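Cellulase (Uncultured bacterium, PDB 3WX5) hydrolyses internal beta-1,4-glucosidic linkages of cellulose, as an endoglucanase of glycoside hydrolase family 12. Local coordinates at residues Gln105-Arg109 with Asn119-Asp123; Val152-Gly156 with Tyr180-Arg184. All coordinates share one frame. Numbering follows the deposited sequence.

Overall arrangement
Both contacts belong to the beta-sandwich of a family 12 glycoside hydrolase, in the concanavalin clan. Following the chain from the N terminus, strand 101-111 ends, and after a short connection the chain returns as strand 117-127 on the facing sheet; contact 1 closes this short loop, with 9 residues between its segments, and joins the two sheets through the core. Strand 140-149 then leads into the loop that holds 152-156, and after strands 157-164 and 167-175 the chain comes back at 180-184, where contact 2 closes a longer excursion of 23 residues. The loops follow in series, neither enclosing nor crossing the other. Both reach the larger mixed sheet; the centres of contacts 1 and 2 lie about 15 Å apart.

Contact 1 (Gln105-Arg109 with Asn119-Asp123); sequences QSNWR and NAAYD
Two extended strands face each other across the sandwich core, 105-109 from one sheet and 119-123 from the other. Their segment axes approach to 9.9 Å and run nearly antiparallel at 162°, with W108 opposite Y122 (CA to CA 9.5 Å); at this spacing side chains, not backbone ladders, bridge the gap.

The apolar part rests on W108. Its CA-to-CB bond points toward the other strand and, with chi1 t and chi2 46°, the indole reaches across so that W108 CH2 lies 3.7 Å from A120 CB, while W108 CB is 4.2 Å from Y122 CZ.

One hydrogen bond crosses between the segments. The CA-to-CB bond of Y122 points sideways, but chi1 m and chi2 83° swing the ring toward 105-109, so that Y122 OH donates to S106 OG at 2.7 Å; S106 (chi1 t) is also hydrogen-bonded to the carbonyl of S238, and W108 NE1 to S234 OG. The phenol thus enters a buried, largely apolar sheet-to-sheet interface with its hydroxyl proton committed to S106.

Contact 2 (Val152-Gly156 with Tyr180-Arg184); sequences VMPGG and YIAYR
R184 runs alongside P154, with R184 NH1 3.6 Å from P154 CD, and ends against the backbone of V152. Chi1 to chi3 are all t, an outstretched chain that carries the guanidinium to V152 O: R184 NH2 donates to V152 O at 2.8 Å, and R184 NH1 adds a weak bond at 3.0 Å. The carbonyl lies near the guanidinium plane, as does M153 SD, 3.5 Å from R184 NH1. R184 also makes a cation-pi contact with W148.

Segment 180-184 is a strand, with Y180, A182 and R184 pointing toward the loop while I181 and Y183 point away. Segment 152-156 is irregular but extended through G155 (phi/psi of P154 -60/156); the end-to-end directions of 152-155 and 180-184 diverge by 145°. P154 faces A182 (CA to CA 6.4 Å) and G155 faces Y180 (7.4 Å). In the beta-sandwich fold of family 12, this places the loop between strands 140-149 and 157-164 against an aromatic-rich face of the mixed sheet, consistent with the family's substrate cleft, where W145 and W172 touch P154.

Apolar contact centres on the proline: P154 CB lies 3.9 Å from A182 CB and 4.2 Å from Y180 CE2. Y180 takes chi1 t, and its OH accepts a hydrogen bond from G155 N at 3.1 Å (154° at the hydrogen). An ideal CB on G155 would sit a tight 3.2 Å from Y180 CE2.

Contact 1 (Gln105-Arg109 with Asn119-Asp123)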
loop_
_atom_site.group_PDB
_atom_site.type_symbol
_atom_site.label_atom_id
_atom_site.label_comp_id
_atom_site.label_asym_id
_atom_site.label_seq_id
_atom_site.Cartn_x
_atom_site.Cartn_y
_atom_site.Cartn_z
ATOM N N GLN A 105 -0.383 -0.893 -13.670
ATOM C CA GLN A 105 -0.028 -2.255 -13.252
ATOM C C GLN A 105 1.188 -2.232 -12.347
ATOM O O GLN A 105 1.942 -1.260 -12.316
ATOM C CB GLN A 105 0.246 -3.159 -14.458
ATOM C CG GLN A 105 1.423 -2.721 -15.311
ATOM C CD GLN A 105 1.647 -3.662 -16.500
ATOM O OE1 GLN A 105 0.773 -3.802 -17.356
ATOM N NE2 GLN A 105 2.751 -4.414 -16.468
ATOM N N SER A 106 1.374 -3.324 -11.617
ATOM C CA SER A 106 2.470 -3.389 -10.674
ATOM C C SER A 106 2.968 -4.814 -10.457
ATOM O O SER A 106 2.209 -5.767 -10.609
ATOM C CB SER A 106 2.010 -2.722 -9.386
ATOM O OG SER A 106 3.003 -2.787 -8.391
ATOM N N ASN A 107 4.280 -4.950 -10.260
ATOM C CA ASN A 107 4.890 -6.158 -9.719
ATOM C C ASN A 107 5.270 -6.015 -8.244
ATOM O O ASN A 107 5.701 -4.945 -7.813
ATOM C CB ASN A 107 6.172 -6.521 -10.496
ATOM C CG ASN A 107 5.976 -6.562 -11.994
ATOM O OD1 ASN A 107 4.866 -6.698 -12.495
ATOM N ND2 ASN A 107 7.083 -6.431 -12.727
ATOM N N TRP A 108 5.253 -7.128 -7.507
ATOM C CA TRP A 108 5.740 -7.127 -6.127
ATOM C C TRP A 108 5.984 -8.565 -5.697
ATOM O O TRP A 108 5.255 -9.465 -6.098
ATOM C CB TRP A 108 4.705 -6.490 -5.182
ATOM C CG TRP A 108 5.234 -6.235 -3.774
ATOM C CD1 TRP A 108 6.440 -5.656 -3.427
ATOM C CD2 TRP A 108 4.525 -6.439 -2.541
ATOM N NE1 TRP A 108 6.568 -5.629 -2.049
ATOM C CE2 TRP A 108 5.401 -6.087 -1.485
ATOM C CE3 TRP A 108 3.243 -6.919 -2.226
ATOM C CZ2 TRP A 108 4.994 -6.090 -0.146
ATOM C CZ3 TRP A 108 2.856 -6.965 -0.882
ATOM C CH2 TRP A 108 3.741 -6.581 0.140
ATOM N N ARG A 109 6.961 -8.767 -4.818
ATOM C CA ARG A 109 7.173 -10.078 -4.212
ATOM C C ARG A 109 7.335 -9.878 -2.710
ATOM O O ARG A 109 8.024 -8.966 -2.273
ATOM C CB ARG A 109 8.425 -10.734 -4.785
ATOM C CG ARG A 109 8.710 -12.120 -4.216
ATOM C CD ARG A 109 9.822 -12.847 -5.011
ATOM N NE ARG A 109 11.142 -12.283 -4.732
ATOM C CZ ARG A 109 11.857 -12.572 -3.644
ATOM N NH1 ARG A 109 11.375 -13.403 -2.730
ATOM N NH2 ARG A 109 13.035 -12.009 -3.452
ATOM N N ASN A 119 -0.539 -7.965 7.571
ATOM C CA ASN A 119 -0.939 -8.287 6.209
ATOM C C ASN A 119 0.121 -7.781 5.248
ATOM O O ASN A 119 1.049 -7.083 5.683
ATOM C CB ASN A 119 -2.314 -7.688 5.886
ATOM C CG ASN A 119 -2.303 -6.156 5.780
ATOM O OD1 ASN A 119 -1.296 -5.543 5.401
ATOM N ND2 ASN A 119 -3.480 -5.553 5.964
ATOM N N ALA A 120 0.062 -8.252 3.999
ATOM C CA ALA A 120 0.897 -7.702 2.925
ATOM C C ALA A 120 -0.078 -7.162 1.895
ATOM O O ALA A 120 -0.956 -7.895 1.444
ATOM C CB ALA A 120 1.766 -8.833 2.294
ATOM N N ALA A 121 -0.008 -5.859 1.616
ATOM C CA ALA A 121 -1.133 -5.178 0.987
ATOM C C ALA A 121 -0.701 -3.924 0.245
ATOM O O ALA A 121 0.120 -3.153 0.744
ATOM C CB ALA A 121 -2.217 -4.842 2.015
ATOM N N TYR A 122 -1.264 -3.728 -0.944
ATOM C CA TYR A 122 -1.170 -2.427 -1.627
ATOM C C TYR A 122 -2.073 -1.437 -0.867
ATOM O O TYR A 122 -3.061 -1.840 -0.250
ATOM C CB TYR A 122 -1.688 -2.581 -3.052
ATOM C CG TYR A 122 -0.663 -3.138 -4.012
ATOM C CD1 TYR A 122 -0.436 -4.513 -4.111
ATOM C CD2 TYR A 122 0.129 -2.290 -4.756
ATOM C CE1 TYR A 122 0.505 -5.010 -4.996
ATOM C CE2 TYR A 122 1.050 -2.775 -5.654
ATOM C CZ TYR A 122 1.262 -4.133 -5.742
ATOM O OH TYR A 122 2.196 -4.637 -6.630
ATOM N N ASP A 123 -1.781 -0.151 -1.005
ATOM C CA ASP A 123 -2.560 0.924 -0.384
ATOM C C ASP A 123 -2.498 2.070 -1.389
ATOM O O ASP A 123 -1.402 2.537 -1.704
ATOM C CB ASP A 123 -1.867 1.319 0.954
ATOM C CG ASP A 123 -2.812 2.011 1.917
ATOM O OD1 ASP A 123 -4.014 1.886 1.687
ATOM O OD2 ASP A 123 -2.372 2.617 2.932
#

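Contact 2 (Val152-Gly156 with Tyr180-Arg184)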
loop_
_atom_site.group_PDB
_atom_site.type_symbol
_atom_site.label_atom_id
_atom_site.label_comp_id
_atom_site.label_asym_id
_atom_site.label_seq_id
_atom_site.Cartn_x
_atom_site.Cartn_y
_atom_site.Cartn_z
ATOM N N VAL A 152 -6.407 -11.139 11.030
ATOM C CA VAL A 152 -6.617 -9.703 10.920
ATOM C C VAL A 152 -7.701 -9.442 9.867
ATOM O O VAL A 152 -7.865 -10.253 8.964
ATOM C CB VAL A 152 -5.288 -8.989 10.557
ATOM C CG1 VAL A 152 -4.303 -9.080 11.730
ATOM C CG2 VAL A 152 -4.673 -9.597 9.282
ATOM N N MET A 153 -8.490 -8.375 10.030
ATOM C CA MET A 153 -9.686 -8.138 9.191
ATOM C C MET A 153 -9.545 -6.732 8.587
ATOM O O MET A 153 -9.040 -5.839 9.245
ATOM C CB MET A 153 -10.963 -8.157 10.052
ATOM C CG MET A 153 -11.464 -9.557 10.419
ATOM S SD MET A 153 -11.779 -10.573 8.948
ATOM C CE MET A 153 -11.292 -12.209 9.531
ATOM N N PRO A 154 -10.025 -6.535 7.347
ATOM C CA PRO A 154 -10.204 -5.186 6.803
ATOM C C PRO A 154 -11.182 -4.368 7.641
ATOM O O PRO A 154 -12.023 -4.939 8.373
ATOM C CB PRO A 154 -10.813 -5.467 5.426
ATOM C CG PRO A 154 -10.220 -6.774 5.042
ATOM C CD PRO A 154 -10.322 -7.555 6.331
ATOM N N GLY A 155 -11.053 -3.049 7.559
ATOM C CA GLY A 155 -12.072 -2.132 8.097
ATOM C C GLY A 155 -13.434 -2.343 7.471
ATOM O O GLY A 155 -13.551 -2.889 6.371
ATOM N N GLY A 156 -14.475 -1.902 8.164
ATOM C CA GLY A 156 -15.804 -1.820 7.544
ATOM C C GLY A 156 -16.513 -3.159 7.488
ATOM O O GLY A 156 -16.361 -3.989 8.385
ATOM N N TYR A 180 -13.026 3.834 2.452
ATOM C CA TYR A 180 -12.030 2.766 2.538
ATOM C C TYR A 180 -12.562 1.561 1.793
ATOM O O TYR A 180 -13.662 1.081 2.089
ATOM C CB TYR A 180 -11.825 2.391 3.997
ATOM C CG TYR A 180 -11.035 1.118 4.256
ATOM C CD1 TYR A 180 -9.669 1.172 4.510
ATOM C CD2 TYR A 180 -11.692 -0.096 4.453
ATOM C CE1 TYR A 180 -8.926 0.013 4.830
ATOM C CE2 TYR A 180 -10.960 -1.290 4.782
ATOM C CZ TYR A 180 -9.589 -1.209 4.992
ATOM O OH TYR A 180 -8.887 -2.321 5.420
ATOM N N ILE A 181 -11.828 1.111 0.784
ATOM C CA ILE A 181 -12.209 -0.098 0.060
ATOM C C ILE A 181 -11.060 -1.090 0.116
ATOM O O ILE A 181 -9.925 -0.744 -0.192
ATOM C CB ILE A 181 -12.521 0.161 -1.445
ATOM C CG1 ILE A 181 -13.344 1.455 -1.641
ATOM C CG2 ILE A 181 -13.314 -1.030 -1.992
ATOM C CD1 ILE A 181 -12.497 2.681 -2.036
ATOM N N ALA A 182 -11.326 -2.306 0.589
ATOM C CA ALA A 182 -10.244 -3.300 0.636
ATOM C C ALA A 182 -10.631 -4.517 -0.193
ATOM O O ALA A 182 -11.745 -5.055 -0.051
ATOM C CB ALA A 182 -9.966 -3.705 2.062
ATOM N N TYR A 183 -9.696 -4.989 -1.008
ATOM C CA TYR A 183 -9.909 -6.234 -1.747
ATOM C C TYR A 183 -9.006 -7.273 -1.128
ATOM O O TYR A 183 -7.797 -7.166 -1.232
ATOM C CB TYR A 183 -9.553 -6.062 -3.233
ATOM C CG TYR A 183 -10.475 -5.068 -3.926
ATOM C CD1 TYR A 183 -10.221 -3.695 -3.857
ATOM C CD2 TYR A 183 -11.640 -5.499 -4.574
ATOM C CE1 TYR A 183 -11.097 -2.765 -4.452
ATOM C CE2 TYR A 183 -12.513 -4.578 -5.192
ATOM C CZ TYR A 183 -12.228 -3.218 -5.127
ATOM O OH TYR A 183 -13.125 -2.285 -5.616
ATOM N N ARG A 184 -9.593 -8.295 -0.514
ATOM C CA ARG A 184 -8.789 -9.321 0.126
ATOM C C ARG A 184 -8.806 -10.550 -0.771
ATOM O O ARG A 184 -9.868 -11.146 -0.974
ATOM C CB ARG A 184 -9.377 -9.675 1.505
ATOM C CG ARG A 184 -8.492 -10.636 2.298
ATOM C CD ARG A 184 -9.167 -11.129 3.598
ATOM N NE ARG A 184 -8.121 -11.514 4.535
ATOM C CZ ARG A 184 -8.209 -11.389 5.859
ATOM N NH1 ARG A 184 -9.359 -11.001 6.417
ATOM N NH2 ARG A 184 -7.146 -11.651 6.620
#